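Local coordinates for protein prolyl-tRNA synthetase (Naegleria fowleri, PDB 6UYH) that probably attaches proline to its cognate tRNA at the expense of ATP, and is held here with the inhibitor halofuginone and an ATP analogue, at residues E20-W25 against M279-G284; A200-K205 against N407-E412; E224-T229 against N414-V419. All coordinates share one frame; numbering follows the deposited sequence.

Contact 1: E20-W25 against M279-G284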
loop_
_atom_site.group_PDB
_atom_site.type_symbol
_atom_site.label_atom_id
_atom_site.label_comp_id
_atom_site.label_asym_id
_atom_site.label_seq_id
_atom_site.Cartn_x
_atom_site.Cartn_y
_atom_site.Cartn_z
ATOM N N GLU A 20 -13.766 33.748 -4.528
ATOM C CA GLU A 20 -14.273 34.497 -3.379
ATOM C C GLU A 20 -13.513 34.178 -2.094
ATOM O O GLU A 20 -13.154 35.081 -1.330
ATOM C CB GLU A 20 -15.768 34.197 -3.158
ATOM C CG GLU A 20 -16.709 34.970 -4.050
ATOM C CD GLU A 20 -18.152 34.488 -3.936
ATOM O OE1 GLU A 20 -18.396 33.435 -3.300
ATOM O OE2 GLU A 20 -19.038 35.155 -4.500
ATOM N N ASN A 21 -13.325 32.895 -1.813
ATOM C CA ASN A 21 -12.685 32.459 -0.575
ATOM C C ASN A 21 -12.072 31.103 -0.898
ATOM O O ASN A 21 -12.775 30.087 -0.902
ATOM C CB ASN A 21 -13.685 32.376 0.574
ATOM C CG ASN A 21 -13.029 32.019 1.902
ATOM O OD1 ASN A 21 -12.046 31.287 1.950
ATOM N ND2 ASN A 21 -13.581 32.541 2.989
ATOM N N PHE A 22 -10.774 31.102 -1.198
ATOM C CA PHE A 22 -10.148 29.909 -1.747
ATOM C C PHE A 22 -10.159 28.769 -0.743
ATOM O O PHE A 22 -10.354 27.607 -1.121
ATOM C CB PHE A 22 -8.715 30.234 -2.197
ATOM C CG PHE A 22 -8.059 29.138 -2.996
ATOM C CD1 PHE A 22 -8.713 28.550 -4.068
ATOM C CD2 PHE A 22 -6.773 28.715 -2.693
ATOM C CE1 PHE A 22 -8.108 27.531 -4.803
ATOM C CE2 PHE A 22 -6.157 27.705 -3.430
ATOM C CZ PHE A 22 -6.828 27.115 -4.491
ATOM N N SER A 23 -9.957 29.067 0.540
ATOM C CA SER A 23 -9.874 27.971 1.503
ATOM C C SER A 23 -11.248 27.368 1.774
ATOM O O SER A 23 -11.369 26.146 1.941
ATOM C CB SER A 23 -9.208 28.460 2.795
ATOM O OG SER A 23 -9.932 29.529 3.365
ATOM N N GLU A 24 -12.297 28.188 1.777
ATOM C CA GLU A 24 -13.639 27.653 1.971
ATOM C C GLU A 24 -14.106 26.891 0.734
ATOM O O GLU A 24 -14.704 25.816 0.855
ATOM C CB GLU A 24 -14.606 28.783 2.333
ATOM C CG GLU A 24 -16.068 28.349 2.449
ATOM C CD GLU A 24 -16.328 27.307 3.533
ATOM O OE1 GLU A 24 -15.487 27.145 4.447
ATOM O OE2 GLU A 24 -17.394 26.649 3.467
ATOM N N TRP A 25 -13.820 27.424 -0.461
ATOM C CA TRP A 25 -14.079 26.693 -1.702
ATOM C C TRP A 25 -13.427 25.315 -1.677
ATOM O O TRP A 25 -14.056 24.301 -2.006
ATOM C CB TRP A 25 -13.566 27.491 -2.912
ATOM C CG TRP A 25 -13.592 26.688 -4.192
ATOM C CD1 TRP A 25 -14.648 26.559 -5.059
ATOM C CD2 TRP A 25 -12.531 25.889 -4.733
ATOM N NE1 TRP A 25 -14.303 25.739 -6.108
ATOM C CE2 TRP A 25 -13.012 25.312 -5.931
ATOM C CE3 TRP A 25 -11.211 25.620 -4.333
ATOM C CZ2 TRP A 25 -12.233 24.466 -6.720
ATOM C CZ3 TRP A 25 -10.432 24.775 -5.121
ATOM C CH2 TRP A 25 -10.947 24.209 -6.305
ATOM N N MET A 279 -3.591 18.814 -7.865
ATOM C CA MET A 279 -4.557 18.480 -8.906
ATOM C C MET A 279 -5.874 19.215 -8.693
ATOM O O MET A 279 -6.429 19.819 -9.620
ATOM C CB MET A 279 -4.785 16.960 -8.915
ATOM C CG MET A 279 -5.744 16.476 -10.008
ATOM S SD MET A 279 -6.228 14.750 -9.700
ATOM C CE MET A 279 -7.325 14.913 -8.287
ATOM N N ILE A 280 -6.376 19.191 -7.457
ATOM C CA ILE A 280 -7.662 19.806 -7.154
ATOM C C ILE A 280 -7.573 21.331 -7.215
ATOM O O ILE A 280 -8.440 21.994 -7.795
ATOM C CB ILE A 280 -8.160 19.324 -5.783
ATOM C CG1 ILE A 280 -8.391 17.807 -5.824
ATOM C CG2 ILE A 280 -9.406 20.106 -5.368
ATOM C CD1 ILE A 280 -8.695 17.205 -4.457
ATOM N N MET A 281 -6.533 21.918 -6.606
ATOM C CA MET A 281 -6.413 23.371 -6.622
ATOM C C MET A 281 -6.229 23.912 -8.032
ATOM O O MET A 281 -6.688 25.024 -8.331
ATOM C CB MET A 281 -5.247 23.836 -5.739
ATOM C CG MET A 281 -5.519 23.678 -4.249
ATOM S SD MET A 281 -4.078 24.210 -3.276
ATOM C CE MET A 281 -4.730 23.976 -1.620
ATOM N N VAL A 282 -5.546 23.161 -8.904
ATOM C CA VAL A 282 -5.334 23.630 -10.272
ATOM C C VAL A 282 -6.624 23.518 -11.083
ATOM O O VAL A 282 -7.045 24.481 -11.739
ATOM C CB VAL A 282 -4.170 22.864 -10.935
ATOM C CG1 VAL A 282 -4.094 23.198 -12.423
ATOM C CG2 VAL A 282 -2.838 23.201 -10.254
ATOM N N HIS A 283 -7.292 22.360 -11.031
ATOM C CA HIS A 283 -8.364 22.059 -11.984
ATOM C C HIS A 283 -9.782 22.255 -11.457
ATOM O O HIS A 283 -10.704 22.380 -12.271
ATOM C CB HIS A 283 -8.268 20.609 -12.474
ATOM C CG HIS A 283 -7.011 20.298 -13.213
ATOM N ND1 HIS A 283 -6.586 21.021 -14.305
ATOM C CD2 HIS A 283 -6.110 19.303 -13.044
ATOM C CE1 HIS A 283 -5.458 20.501 -14.757
ATOM N NE2 HIS A 283 -5.148 19.458 -14.009
ATOM N N GLY A 284 -9.998 22.250 -10.144
ATOM C CA GLY A 284 -11.353 22.408 -9.632
ATOM C C GLY A 284 -11.966 23.739 -10.033
ATOM O O GLY A 284 -11.266 24.723 -10.286
#

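Contact 2: A200-K205 against N407-E412. With EDO (1,2-ethanediol), chain Z.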
loop_
_atom_site.group_PDB
_atom_site.type_symbol
_atom_site.label_atom_id
_atom_site.label_comp_id
_atom_site.label_asym_id
_atom_site.label_seq_id
_atom_site.Cartn_x
_atom_site.Cartn_y
_atom_site.Cartn_z
ATOM N N ALA A 200 -2.490 16.160 -15.417
ATOM C CA ALA A 200 -2.625 17.322 -16.302
ATOM C C ALA A 200 -2.179 18.615 -15.616
ATOM O O ALA A 200 -2.751 19.682 -15.838
ATOM C CB ALA A 200 -4.058 17.447 -16.836
ATOM N N VAL A 201 -1.145 18.527 -14.788
ATOM C CA VAL A 201 -0.589 19.681 -14.078
ATOM C C VAL A 201 0.790 19.983 -14.657
ATOM O O VAL A 201 1.654 19.100 -14.663
ATOM C CB VAL A 201 -0.488 19.433 -12.564
ATOM C CG1 VAL A 201 0.334 20.550 -11.912
ATOM C CG2 VAL A 201 -1.878 19.347 -11.928
ATOM N N PRO A 202 1.055 21.202 -15.114
ATOM C CA PRO A 202 2.380 21.516 -15.656
ATOM C C PRO A 202 3.388 21.756 -14.544
ATOM O O PRO A 202 3.040 22.187 -13.442
ATOM C CB PRO A 202 2.129 22.796 -16.464
ATOM C CG PRO A 202 1.034 23.485 -15.701
ATOM C CD PRO A 202 0.135 22.350 -15.204
ATOM N N VAL A 203 4.662 21.475 -14.848
ATOM C CA VAL A 203 5.722 21.580 -13.852
ATOM C C VAL A 203 6.884 22.372 -14.427
ATOM O O VAL A 203 7.024 22.537 -15.641
ATOM C CB VAL A 203 6.250 20.208 -13.355
ATOM C CG1 VAL A 203 5.131 19.322 -12.830
ATOM C CG2 VAL A 203 7.034 19.508 -14.441
ATOM N N ILE A 204 7.730 22.853 -13.519
ATOM C CA ILE A 204 9.013 23.458 -13.858
ATOM C C ILE A 204 10.086 22.701 -13.093
ATOM O O ILE A 204 10.025 22.620 -11.859
ATOM C CB ILE A 204 9.066 24.949 -13.504
ATOM C CG1 ILE A 204 8.003 25.726 -14.277
ATOM C CG2 ILE A 204 10.451 25.498 -13.830
ATOM C CD1 ILE A 204 7.833 27.145 -13.782
ATOM N N LYS A 205 11.060 22.151 -13.813
ATOM C CA LYS A 205 12.171 21.447 -13.185
ATOM C C LYS A 205 13.255 22.435 -12.779
ATOM O O LYS A 205 13.610 23.325 -13.542
ATOM C CB LYS A 205 12.777 20.434 -14.155
ATOM C CG LYS A 205 11.917 19.244 -14.488
ATOM C CD LYS A 205 12.618 18.444 -15.586
ATOM C CE LYS A 205 11.883 17.136 -15.900
ATOM N NZ LYS A 205 12.577 16.440 -17.026
ATOM N N ASN A 407 -2.979 22.046 -21.136
ATOM C CA ASN A 407 -2.616 23.231 -21.905
ATOM C C ASN A 407 -3.129 24.505 -21.247
ATOM O O ASN A 407 -2.424 25.518 -21.217
ATOM C CB ASN A 407 -3.162 23.113 -23.326
ATOM C CG ASN A 407 -2.416 22.087 -24.150
ATOM O OD1 ASN A 407 -1.260 21.772 -23.867
ATOM N ND2 ASN A 407 -3.068 21.570 -25.190
ATOM N N LYS A 408 -4.363 24.476 -20.735
ATOM C CA LYS A 408 -4.915 25.643 -20.054
ATOM C C LYS A 408 -4.090 25.999 -18.824
ATOM O O LYS A 408 -3.776 27.174 -18.594
ATOM C CB LYS A 408 -6.369 25.374 -19.664
ATOM C CG LYS A 408 -7.043 26.503 -18.883
ATOM C CD LYS A 408 -8.490 26.146 -18.513
ATOM C CE LYS A 408 -9.188 27.323 -17.827
ATOM N NZ LYS A 408 -10.578 27.036 -17.365
ATOM N N ALA A 409 -3.719 24.998 -18.031
ATOM C CA ALA A 409 -2.943 25.266 -16.825
ATOM C C ALA A 409 -1.545 25.756 -17.168
ATOM O O ALA A 409 -1.006 26.637 -16.483
ATOM C CB ALA A 409 -2.887 24.013 -15.954
ATOM N N ARG A 410 -0.942 25.217 -18.235
ATOM C CA ARG A 410 0.399 25.674 -18.594
ATOM C C ARG A 410 0.367 27.109 -19.100
ATOM O O ARG A 410 1.270 27.897 -18.800
ATOM C CB ARG A 410 1.037 24.758 -19.638
ATOM C CG ARG A 410 2.575 24.891 -19.657
ATOM C CD ARG A 410 3.219 24.260 -20.887
ATOM N NE ARG A 410 2.802 22.874 -21.100
ATOM C CZ ARG A 410 3.260 21.832 -20.410
ATOM N NH1 ARG A 410 4.150 22.005 -19.433
ATOM N NH2 ARG A 410 2.825 20.611 -20.693
ATOM N N LYS A 411 -0.658 27.463 -19.874
ATOM C CA LYS A 411 -0.772 28.844 -20.346
ATOM C C LYS A 411 -0.958 29.808 -19.181
ATOM O O LYS A 411 -0.311 30.863 -19.130
ATOM C CB LYS A 411 -1.927 28.954 -21.339
ATOM C CG LYS A 411 -2.216 30.350 -21.883
ATOM C CD LYS A 411 -3.416 30.273 -22.823
ATOM C CE LYS A 411 -4.208 31.567 -22.869
ATOM N NZ LYS A 411 -3.405 32.670 -23.436
ATOM N N GLU A 412 -1.821 29.452 -18.224
ATOM C CA GLU A 412 -1.972 30.263 -17.017
ATOM C C GLU A 412 -0.649 30.388 -16.272
ATOM O O GLU A 412 -0.253 31.488 -15.868
ATOM C CB GLU A 412 -3.036 29.663 -16.097
ATOM C CG GLU A 412 -4.451 29.694 -16.642
ATOM C CD GLU A 412 -5.475 29.188 -15.634
ATOM O OE1 GLU A 412 -5.177 29.208 -14.421
ATOM O OE2 GLU A 412 -6.575 28.767 -16.053
HETATM C C1 EDO Z . -7.256 23.292 -26.741
HETATM O O1 EDO Z . -8.196 22.966 -25.712
HETATM C C2 EDO Z . -5.841 23.098 -26.216
HETATM O O2 EDO Z . -5.470 21.722 -26.341
HETATM O O HOH W 1 5.627 24.278 -18.046
#

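Contact 3: E224-T229 against N414-V419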
loop_
_atom_site.group_PDB
_atom_site.type_symbol
_atom_site.label_atom_id
_atom_site.label_comp_id
_atom_site.label_asym_id
_atom_site.label_seq_id
_atom_site.Cartn_x
_atom_site.Cartn_y
_atom_site.Cartn_z
ATOM N N GLU A 224 8.418 22.060 -9.568
ATOM C CA GLU A 224 7.572 23.105 -9.003
ATOM C C GLU A 224 6.248 23.162 -9.747
ATOM O O GLU A 224 6.210 23.028 -10.972
ATOM C CB GLU A 224 8.265 24.460 -9.083
ATOM C CG GLU A 224 9.502 24.541 -8.199
ATOM C CD GLU A 224 9.160 24.383 -6.733
ATOM O OE1 GLU A 224 8.383 25.221 -6.219
ATOM O OE2 GLU A 224 9.640 23.411 -6.106
ATOM N N THR A 225 5.164 23.351 -8.993
ATOM C CA THR A 225 3.827 23.529 -9.546
ATOM C C THR A 225 3.277 24.856 -9.049
ATOM O O THR A 225 3.842 25.487 -8.149
ATOM C CB THR A 225 2.881 22.384 -9.158
ATOM O OG1 THR A 225 2.717 22.358 -7.739
ATOM C CG2 THR A 225 3.431 21.017 -9.624
ATOM N N PHE A 226 2.170 25.291 -9.650
ATOM C CA PHE A 226 1.698 26.655 -9.441
ATOM C C PHE A 226 0.189 26.693 -9.258
ATOM O O PHE A 226 -0.553 26.134 -10.071
ATOM C CB PHE A 226 2.091 27.547 -10.620
ATOM C CG PHE A 226 1.636 28.972 -10.487
ATOM C CD1 PHE A 226 2.148 29.795 -9.485
ATOM C CD2 PHE A 226 0.721 29.506 -11.385
ATOM C CE1 PHE A 226 1.742 31.133 -9.379
ATOM C CE2 PHE A 226 0.322 30.852 -11.286
ATOM C CZ PHE A 226 0.840 31.652 -10.275
ATOM N N ILE A 227 -0.256 27.386 -8.212
ATOM C CA ILE A 227 -1.680 27.559 -7.932
ATOM C C ILE A 227 -2.055 28.975 -8.363
ATOM O O ILE A 227 -1.766 29.945 -7.664
ATOM C CB ILE A 227 -2.005 27.309 -6.456
ATOM C CG1 ILE A 227 -1.386 25.978 -5.991
ATOM C CG2 ILE A 227 -3.542 27.320 -6.234
ATOM C CD1 ILE A 227 -1.751 24.747 -6.839
ATOM N N ALA A 228 -2.745 29.092 -9.503
ATOM C CA ALA A 228 -3.039 30.407 -10.073
ATOM C C ALA A 228 -3.985 31.233 -9.206
ATOM O O ALA A 228 -3.891 32.466 -9.201
ATOM C CB ALA A 228 -3.629 30.251 -11.477
ATOM N N THR A 229 -4.919 30.590 -8.491
ATOM C CA THR A 229 -5.946 31.356 -7.782
ATOM C C THR A 229 -5.331 32.310 -6.762
ATOM O O THR A 229 -5.692 33.489 -6.705
ATOM C CB THR A 229 -6.950 30.419 -7.102
ATOM O OG1 THR A 229 -7.678 29.702 -8.105
ATOM C CG2 THR A 229 -7.959 31.236 -6.271
ATOM N N ASN A 414 2.508 30.057 -17.315
ATOM C CA ASN A 414 3.542 30.806 -18.025
ATOM C C ASN A 414 3.232 32.297 -18.045
ATOM O O ASN A 414 4.148 33.125 -17.967
ATOM C CB ASN A 414 3.700 30.272 -19.451
ATOM C CG ASN A 414 4.460 28.966 -19.500
ATOM O OD1 ASN A 414 5.322 28.712 -18.659
ATOM N ND2 ASN A 414 4.149 28.129 -20.487
ATOM N N GLU A 415 1.949 32.656 -18.158
ATOM C CA GLU A 415 1.544 34.058 -18.082
ATOM C C GLU A 415 1.851 34.673 -16.724
ATOM O O GLU A 415 1.911 35.905 -16.612
ATOM C CB GLU A 415 0.042 34.199 -18.355
ATOM C CG GLU A 415 -0.382 34.001 -19.801
ATOM C CD GLU A 415 -1.898 33.892 -19.961
ATOM O OE1 GLU A 415 -2.602 33.641 -18.956
ATOM O OE2 GLU A 415 -2.383 34.052 -21.099
ATOM N N ARG A 416 2.030 33.846 -15.691
ATOM C CA ARG A 416 2.225 34.318 -14.326
ATOM C C ARG A 416 3.668 34.172 -13.871
ATOM O O ARG A 416 3.943 34.206 -12.668
ATOM C CB ARG A 416 1.288 33.581 -13.371
ATOM C CG ARG A 416 -0.175 33.727 -13.735
ATOM C CD ARG A 416 -0.751 35.024 -13.237
ATOM N NE ARG A 416 -0.977 34.980 -11.801
ATOM C CZ ARG A 416 -2.047 34.422 -11.235
ATOM N NH1 ARG A 416 -2.983 33.867 -11.996
ATOM N NH2 ARG A 416 -2.178 34.420 -9.912
ATOM N N ILE A 417 4.589 33.983 -14.812
ATOM C CA ILE A 417 6.024 34.024 -14.549
ATOM C C ILE A 417 6.557 35.301 -15.186
ATOM O O ILE A 417 6.492 35.465 -16.409
ATOM C CB ILE A 417 6.745 32.787 -15.100
ATOM C CG1 ILE A 417 6.288 31.527 -14.365
ATOM C CG2 ILE A 417 8.253 32.946 -14.950
ATOM C CD1 ILE A 417 6.696 30.240 -15.072
ATOM N N VAL A 418 7.062 36.209 -14.355
ATOM C CA VAL A 418 7.488 37.533 -14.781
ATOM C C VAL A 418 8.980 37.663 -14.514
ATOM O O VAL A 418 9.437 37.380 -13.402
ATOM C CB VAL A 418 6.718 38.632 -14.030
ATOM C CG1 VAL A 418 7.195 40.003 -14.463
ATOM C CG2 VAL A 418 5.213 38.470 -14.252
ATOM N N VAL A 419 9.723 38.121 -15.518
ATOM C CA VAL A 419 11.125 38.490 -15.322
ATOM C C VAL A 419 11.179 39.808 -14.558
ATOM O O VAL A 419 10.683 40.838 -15.033
ATOM C CB VAL A 419 11.848 38.615 -16.668
ATOM C CG1 VAL A 419 13.295 39.069 -16.456
ATOM C CG2 VAL A 419 11.801 37.307 -17.427
#

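Contact 1: E20-W25 against M279-G284
F22 and W25, one helical turn apart, reach out as a pair of aromatic side chains from helix 22-32 to the C-terminal end of helix 274-283. The second helix follows strand 261-272 and carries the nucleotide-pocket residue R274 near its start, consistent with the motif 3 strand-helix unit of class II synthetases, so this contact packs an N-terminal helix against a core element of the catalytic domain. N21 starts the first helix as its N-cap: its OD1 accepts the backbone N of E24 at 3.1 Å with an angle of 164°, the donor lying well above the carbonyl plane of the side chain. F22 comes next. Its CG lies anti to the backbone N (chi1 -170°), which extends the ring towards M281, and the two side chains cross at about a right angle. CZ of F22 is 3.7 Å from CG of M281, while the sulfur SD stands 5.2 Å from the centroid of the F22 ring, an oblique Met-aromatic contact. I227 of strand 219-227 packs on both partners and extends this apolar patch. W25, at the next turn, uses the far edge of its indole rather than a face. CH2 lies 3.7 Å from O of I280, a carbonyl already engaged by the backbone N of G284 in the last turn of the helix, and 4.5 Å from CG2 of the same isoleucine. The indole nitrogen NE1 is turned to O of D285, a hydrogen bond that fixes the rotation of the ring. G284, where the helix ends, presents bare backbone to the same edge, and CZ2 of W25 comes within 3.4 Å of its carbonyl carbon C.

Contact 2: A200-K205 against N407-E412
R410 sends its side chain along P202 by setting CG anti to the backbone N (chi1 -159°) and then folding at chi3 (-52°), so that the guanidinium ends up with CB of the proline over one of its faces. NH1 of R410 is 3.7 Å from CB of P202, and the aliphatic part of the arginine follows suit, its CG lying 3.8 Å from the same CB. The proline ring is thus covered along one side by the arginine, and its other atoms settle against the helix itself: CG of P202 is 3.7 Å from the backbone N of R410, and CD of P202 rests 3.5 Å from CB of A409. What is joined here is the link between helix 177-198 and strand 204-207 of the class II core, laid across the long helix 391-415, and V282 of helix 274-283 also touches A409. No direct hydrogen bond spans the two segments. A water bridges them instead, in the plane of the guanidinium at its edge, accepting from NH1 of R410 at 3.0 Å and donating to O of V203 at 3.3 Å. The charge of the arginine is met by E196, whose OE2 forms a salt bridge with NH1 and also accepts from the backbone N of V203. Beside the contact, ND2 of N407 donates at 2.7 Å to O2 of an ethanediol probably from the crystallisation liquor. The contact therefore combines an apolar proline surface with a cation whose N-H groups are taken up by a water and by E196: the proline covers one face without competing for them, and the neighbouring positive charge would be expected to favour the ionised form of E196.

Contact 3: E224-T229 against N414-V419
R416 takes hold of the carbonyl of A228, and this bond ties the loop residue that follows strand 219-227 in the class II core to the turn between helix 391-415 and strand 417-419. NH2 of R416 donates to O of A228 at 2.7 Å with an angle of 146°, arriving in the carbonyl plane on a lone pair, although the oxygen is tilted somewhat from the guanidinium plane. NH1 adds a weak, long second bond to the same oxygen and lies 3.7 Å from CB of A228. F226 lies over one face of the guanidinium: its CZ stands 3.9 Å above the plane of that group, towards the rim, with ring and guanidinium nearly perpendicular, and CE2 of F226 is 3.6 Å from CB of R416. Two successive bends of the arginine, chi2 -82° and chi3 -75°, carry its end round the phenyl ring to the carbonyl. In the next shell, M435 and M413 pack on F226, while the backbone of R416 pairs with that of M435. Further back along the strand, E224 binds Q235, a residue of the nucleotide pocket. NH2 of R416 has a second acceptor outside both segments, O of G433, so that this one nitrogen serves two backbone carbonyls.

Every pair of contacts interleaves along the chain: the first segments come in the order 20-25, 200-205 and 224-229, the second in the order 279-284, 407-412 and 414-419. Contacts 2 and 3 have centres about 9 Å apart; both use helix 391-415, and their strands 204-207 and 219-227 are antiparallel neighbours joined by a probable I204-E224 backbone bond. The centre of contact 1 lies about 16 Å from each. Its helix 274-283 connects it to both, through V282 against A409 and M281 against I227. The N-terminal helix, the catalytic core and the later helix-strand region are thereby packed against one another, with the side chains of M281 and F226 about 11 and 14 Å from the bound nucleotide analogue.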